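Local structure of FAD-binding oxidoreductase (Gulosibacter chungangensis, 7PBG) at residues A[234-239]-A[323-328]; A[270-275]-A[336-341]. The protein oxidises 4-ethylphenol, probably dehydrogenating it to 4-vinylphenol, by means of a covalently bound FAD cofactor. All coordinates share one frame; numbering follows the deposited sequence.

Interaction 1 (A[234-239]-A[323-328]); sequences QLMPTP and TCYGPR
Pro239 and Tyr325 meet flank to flank, a worked case of two sheets' ends meeting through apolar side chains, the proline lying in the loop just past one strand, with no hydrogen bond between the segments. The side chains run alongside each other in the same direction, with CG of Pro239 4.1 Å from CB of Tyr325. That same CG lies close to the plane of the phenol ring, at its edge and near CD1, so the proline borders the ring and does not cover it. The other ring carbon in use is CB, which rests 3.8 Å from the backbone N of Gly326.

Tyr325 is touched a second time by Met236. With CG anti to the backbone N (chi1 -175°) and chi2 also extended, the thioether extends toward the tyrosine before bending at chi3, which brings the terminal methyl CE to 3.8 Å from CD1 of Tyr325. The methyl comes in at a slant. Within its own strand the ring gains further cover from Thr323, whose CG2 stands 3.6 Å above one face of the Tyr325 ring, toward the rim. The hydroxyl, at the far end from Pro239, is hydrogen-bonded to the carbonyl O of Asn375.

Gly326 has backbone angles that call for glycine: at its phi of 141° a CB would be jammed against the preceding carbonyl O, and it would also clash with CD of Pro327, the N-cap residue of the next helix.

Strand 226-237 belongs to the antiparallel sheet that also holds strand 146-147, whose Met147 packs on Pro239. Strand 318-326 lies in the eight-stranded sheet beside strand 241-249, from which Met242 touches Tyr325. Pro171, in a loop, touches both Met236 and Tyr325, and the contact lies where the two sheets come near each other, not far from FAD-binding Tyr169.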
loop_
_atom_site.group_PDB
_atom_site.type_symbol
_atom_site.label_atom_id
_atom_site.label_comp_id
_atom_site.label_asym_id
_atom_site.label_seq_id
_atom_site.Cartn_x
_atom_site.Cartn_y
_atom_site.Cartn_z
ATOM N N GLN A 234 -0.319 -7.181 10.228
ATOM C CA GLN A 234 -1.211 -6.426 11.166
ATOM C C GLN A 234 -2.575 -7.140 11.232
ATOM O O GLN A 234 -3.004 -7.704 10.216
ATOM C CB GLN A 234 -1.271 -4.981 10.686
ATOM C CG GLN A 234 0.092 -4.345 10.748
ATOM C CD GLN A 234 0.158 -2.961 10.191
ATOM O OE1 GLN A 234 -0.754 -2.508 9.503
ATOM N NE2 GLN A 234 1.234 -2.291 10.535
ATOM N N LEU A 235 -3.193 -7.179 12.411
ATOM C CA LEU A 235 -4.365 -8.005 12.704
ATOM C C LEU A 235 -5.482 -7.123 13.219
ATOM O O LEU A 235 -5.257 -6.295 14.082
ATOM C CB LEU A 235 -4.031 -9.073 13.774
ATOM C CG LEU A 235 -2.922 -10.059 13.440
ATOM C CD1 LEU A 235 -2.780 -11.129 14.555
ATOM C CD2 LEU A 235 -3.182 -10.719 12.091
ATOM N N MET A 236 -6.654 -7.361 12.695
ATOM C CA MET A 236 -7.829 -6.564 13.086
ATOM C C MET A 236 -8.091 -6.804 14.551
ATOM O O MET A 236 -8.233 -7.953 15.019
ATOM C CB MET A 236 -9.051 -6.921 12.231
ATOM C CG MET A 236 -10.246 -6.050 12.523
ATOM S SD MET A 236 -11.496 -6.401 11.259
ATOM C CE MET A 236 -13.012 -6.230 12.195
ATOM N N PRO A 237 -8.270 -5.736 15.361
ATOM C CA PRO A 237 -8.804 -5.932 16.702
ATOM C C PRO A 237 -10.210 -6.547 16.657
ATOM O O PRO A 237 -11.017 -6.157 15.837
ATOM C CB PRO A 237 -8.852 -4.487 17.251
ATOM C CG PRO A 237 -7.800 -3.759 16.474
ATOM C CD PRO A 237 -7.930 -4.338 15.086
ATOM N N THR A 238 -10.464 -7.510 17.525
ATOM C CA THR A 238 -11.752 -8.201 17.598
ATOM C C THR A 238 -12.824 -7.202 18.017
ATOM O O THR A 238 -12.726 -6.589 19.067
ATOM C CB THR A 238 -11.673 -9.389 18.581
ATOM O OG1 THR A 238 -10.614 -10.268 18.196
ATOM C CG2 THR A 238 -12.977 -10.143 18.669
ATOM N N PRO A 239 -13.897 -7.062 17.212
ATOM C CA PRO A 239 -15.004 -6.159 17.517
ATOM C C PRO A 239 -15.935 -6.794 18.537
ATOM O O PRO A 239 -15.821 -7.952 18.853
ATOM C CB PRO A 239 -15.714 -5.949 16.174
ATOM C CG PRO A 239 -15.424 -7.229 15.414
ATOM C CD PRO A 239 -14.102 -7.768 15.939
ATOM N N THR A 323 -20.716 -10.028 6.115
ATOM C CA THR A 323 -20.635 -9.939 7.589
ATOM C C THR A 323 -20.569 -8.477 8.021
ATOM O O THR A 323 -19.974 -7.626 7.347
ATOM C CB THR A 323 -19.460 -10.766 8.117
ATOM O OG1 THR A 323 -19.554 -12.097 7.632
ATOM C CG2 THR A 323 -19.389 -10.732 9.633
ATOM N N CYS A 324 -21.272 -8.176 9.099
ATOM C CA CYS A 324 -21.255 -6.883 9.793
ATOM C C CYS A 324 -20.511 -7.059 11.120
ATOM O O CYS A 324 -20.553 -8.167 11.776
ATOM C CB CYS A 324 -22.679 -6.404 10.003
ATOM S SG CYS A 324 -23.406 -5.812 8.453
ATOM N N TYR A 325 -19.795 -6.015 11.481
ATOM C CA TYR A 325 -18.838 -6.001 12.621
ATOM C C TYR A 325 -19.137 -4.810 13.508
ATOM O O TYR A 325 -19.246 -3.689 12.979
ATOM C CB TYR A 325 -17.393 -5.878 12.137
ATOM C CG TYR A 325 -17.009 -6.904 11.103
ATOM C CD1 TYR A 325 -16.310 -8.044 11.456
ATOM C CD2 TYR A 325 -17.406 -6.781 9.783
ATOM C CE1 TYR A 325 -15.946 -9.004 10.525
ATOM C CE2 TYR A 325 -17.088 -7.754 8.855
ATOM C CZ TYR A 325 -16.319 -8.860 9.209
ATOM O OH TYR A 325 -16.016 -9.822 8.262
ATOM N N GLY A 326 -19.171 -5.022 14.817
ATOM C CA GLY A 326 -19.167 -3.900 15.770
ATOM C C GLY A 326 -20.094 -4.189 16.926
ATOM O O GLY A 326 -20.538 -5.312 17.089
ATOM N N PRO A 327 -20.443 -3.144 17.689
ATOM C CA PRO A 327 -21.485 -3.288 18.684
ATOM C C PRO A 327 -22.810 -3.562 17.976
ATOM O O PRO A 327 -23.013 -3.127 16.829
ATOM C CB PRO A 327 -21.506 -1.936 19.394
ATOM C CG PRO A 327 -20.924 -0.966 18.415
ATOM C CD PRO A 327 -20.031 -1.751 17.459
ATOM N N ARG A 328 -23.725 -4.208 18.681
ATOM C CA ARG A 328 -25.024 -4.605 18.103
ATOM C C ARG A 328 -25.799 -3.398 17.560
ATOM O O ARG A 328 -26.485 -3.569 16.530
ATOM C CB ARG A 328 -25.852 -5.410 19.095
ATOM C CG ARG A 328 -26.966 -6.214 18.449
ATOM C CD ARG A 328 -26.511 -7.221 17.413
ATOM N NE ARG A 328 -27.636 -7.867 16.750
ATOM C CZ ARG A 328 -27.810 -9.190 16.571
ATOM N NH1 ARG A 328 -26.883 -10.074 16.936
ATOM N NH2 ARG A 328 -28.912 -9.598 15.951
#

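Interaction 2 (A[270-275]-A[336-341])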
loop_
_atom_site.group_PDB
_atom_site.type_symbol
_atom_site.label_atom_id
_atom_site.label_comp_id
_atom_site.label_asym_id
_atom_site.label_seq_id
_atom_site.Cartn_x
_atom_site.Cartn_y
_atom_site.Cartn_z
ATOM N N ALA A 270 -19.248 1.044 4.416
ATOM C CA ALA A 270 -20.437 0.877 5.272
ATOM C C ALA A 270 -21.651 1.106 4.395
ATOM O O ALA A 270 -21.634 2.026 3.565
ATOM C CB ALA A 270 -20.398 1.827 6.448
ATOM N N PRO A 271 -22.743 0.324 4.550
ATOM C CA PRO A 271 -22.826 -0.775 5.533
ATOM C C PRO A 271 -22.139 -2.098 5.189
ATOM O O PRO A 271 -22.037 -2.955 6.019
ATOM C CB PRO A 271 -24.337 -1.031 5.543
ATOM C CG PRO A 271 -24.738 -0.791 4.132
ATOM C CD PRO A 271 -23.997 0.476 3.811
ATOM N N LEU A 272 -21.531 -2.218 4.012
ATOM C CA LEU A 272 -20.723 -3.397 3.691
ATOM C C LEU A 272 -19.296 -3.082 4.157
ATOM O O LEU A 272 -18.560 -2.334 3.458
ATOM C CB LEU A 272 -20.831 -3.744 2.202
ATOM C CG LEU A 272 -22.165 -4.319 1.707
ATOM C CD1 LEU A 272 -22.169 -4.446 0.187
ATOM C CD2 LEU A 272 -22.443 -5.681 2.351
ATOM N N GLN A 273 -18.974 -3.563 5.362
ATOM C CA GLN A 273 -17.693 -3.265 6.052
ATOM C C GLN A 273 -16.580 -4.167 5.546
ATOM O O GLN A 273 -15.378 -3.773 5.662
ATOM C CB GLN A 273 -17.898 -3.477 7.542
ATOM C CG GLN A 273 -18.888 -2.497 8.136
ATOM C CD GLN A 273 -19.255 -3.014 9.509
ATOM O OE1 GLN A 273 -20.078 -3.913 9.614
ATOM N NE2 GLN A 273 -18.776 -2.331 10.562
ATOM N N ALA A 274 -16.955 -5.320 5.015
ATOM C CA ALA A 274 -16.046 -6.189 4.254
ATOM C C ALA A 274 -16.668 -6.406 2.883
ATOM O O ALA A 274 -17.888 -6.375 2.760
ATOM C CB ALA A 274 -15.824 -7.474 5.035
ATOM N N ALA A 275 -15.832 -6.644 1.885
ATOM C CA ALA A 275 -16.284 -6.881 0.502
ATOM C C ALA A 275 -17.041 -8.207 0.479
ATOM O O ALA A 275 -16.513 -9.227 0.900
ATOM C CB ALA A 275 -15.094 -6.891 -0.406
ATOM N N GLU A 336 -30.102 -3.812 8.530
ATOM C CA GLU A 336 -31.374 -3.263 8.018
ATOM C C GLU A 336 -31.127 -2.580 6.666
ATOM O O GLU A 336 -31.889 -2.872 5.721
ATOM C CB GLU A 336 -31.974 -2.362 9.112
ATOM C CG GLU A 336 -33.167 -1.560 8.678
ATOM C CD GLU A 336 -33.700 -0.570 9.720
ATOM O OE1 GLU A 336 -32.893 0.203 10.343
ATOM O OE2 GLU A 336 -34.927 -0.551 9.900
ATOM N N MET A 337 -30.032 -1.825 6.511
ATOM C CA MET A 337 -29.723 -1.152 5.213
ATOM C C MET A 337 -29.481 -2.193 4.107
ATOM O O MET A 337 -29.976 -2.046 2.990
ATOM C CB MET A 337 -28.462 -0.293 5.308
ATOM C CG MET A 337 -28.644 0.904 6.230
ATOM S SD MET A 337 -27.033 1.707 6.439
ATOM C CE MET A 337 -27.390 2.798 7.805
ATOM N N ILE A 338 -28.714 -3.211 4.415
ATOM C CA ILE A 338 -28.324 -4.250 3.428
ATOM C C ILE A 338 -29.596 -5.012 3.043
ATOM O O ILE A 338 -29.837 -5.207 1.853
ATOM C CB ILE A 338 -27.243 -5.145 4.063
ATOM C CG1 ILE A 338 -25.919 -4.385 4.232
ATOM C CG2 ILE A 338 -27.079 -6.434 3.262
ATOM C CD1 ILE A 338 -24.953 -5.103 5.169
ATOM N N ARG A 339 -30.308 -5.570 4.026
ATOM C CA ARG A 339 -31.543 -6.350 3.760
ATOM C C ARG A 339 -32.475 -5.494 2.890
ATOM O O ARG A 339 -33.000 -5.992 1.854
ATOM C CB ARG A 339 -32.193 -6.700 5.101
ATOM C CG ARG A 339 -33.256 -7.780 5.050
ATOM C CD ARG A 339 -33.950 -7.881 6.408
ATOM N NE ARG A 339 -34.918 -8.963 6.357
ATOM C CZ ARG A 339 -36.207 -8.846 6.029
ATOM N NH1 ARG A 339 -36.742 -7.674 5.726
ATOM N NH2 ARG A 339 -36.960 -9.934 5.990
ATOM N N ASP A 340 -32.704 -4.240 3.277
ATOM C CA ASP A 340 -33.686 -3.376 2.567
ATOM C C ASP A 340 -33.256 -3.173 1.120
ATOM O O ASP A 340 -34.146 -3.163 0.226
ATOM C CB ASP A 340 -33.839 -2.019 3.232
ATOM C CG ASP A 340 -34.645 -2.051 4.515
ATOM O OD1 ASP A 340 -34.711 -0.987 5.142
ATOM O OD2 ASP A 340 -35.155 -3.129 4.892
ATOM N N ALA A 341 -31.962 -3.062 0.885
ATOM C CA ALA A 341 -31.421 -2.836 -0.470
ATOM C C ALA A 341 -31.640 -4.061 -1.369
ATOM O O ALA A 341 -32.212 -3.921 -2.463
ATOM C CB ALA A 341 -29.954 -2.451 -0.440
#
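Pro271 presses its ring against two consecutive residues of helix 328-342, Met337 and Ile338, in a worked case of a loop meeting a helix through apolar contacts, with no hydrogen bond between the two segments. The apolar contacts come first. CG of Pro271 lies 3.8 Å from CG1 of Ile338, the two side chains passing alongside each other with opposite headings. The same CG is 3.9 Å from CB of Met337, so one ring corner sits against both helix residues. Met337 then runs on in extended form beyond CG and crosses the proline ring at a slant, its sulfur SD 3.9 Å from CB of Pro271.

Leu272 adds a branch contact of its own: its methyl CD2 meets CD1 of Ile338 at 3.8 Å. Ile338 can serve both neighbours because CG1 is anti to the carbonyl carbon (chi1 -70°), which sends the longer branch out to the loop.

A second kind of contact involves a polar atom. The carbonyl O of Pro271 lies 3.7 Å from CD1 of Ile338, a van der Waals approach and no hydrogen bond. The peptide bond before Pro271 is cis, and beyond it the carbonyl O of Leu272 is hydrogen-bonded to NH1 of Arg266. Replacing Ile338 by an alanine would probably open a gap beside Pro271 and Leu272, with the loss of the CD1 methyl that meets CD2 of that leucine.

Phe245 of strand 241-249 packs on both Leu272 and Ile338, and Trp329 of the second subunit packs on Met337. Since no hydrogen bond or salt bridge joins the two segments, their mutual hold depends on the fit of aliphatic and thioether surfaces, with Pro271, Leu272 and Ile338 largely shielded from water.

In the fold
Followed from the N terminus, the chain leaves strand 226-237 through 234-239, passes strand 241-249 and helix 255-266, and enters the loop 270-275. Strand 318-326 then returns to 234-239 and closes interaction 1 over 83 intervening residues. Helix 328-342 follows directly and closes interaction 2 back on 270-275, across 60 residues. The segments alternate along the chain, so the two closures cross. Interaction 1 links two antiparallel sheets, whereas interaction 2 fixes the loop to a helix flanking the larger sheet. They also touch: Gln273 NE2 probably donates a hydrogen bond to Tyr325 O at 2.8 Å, and Cys324 SG packs against Ile338 CD1.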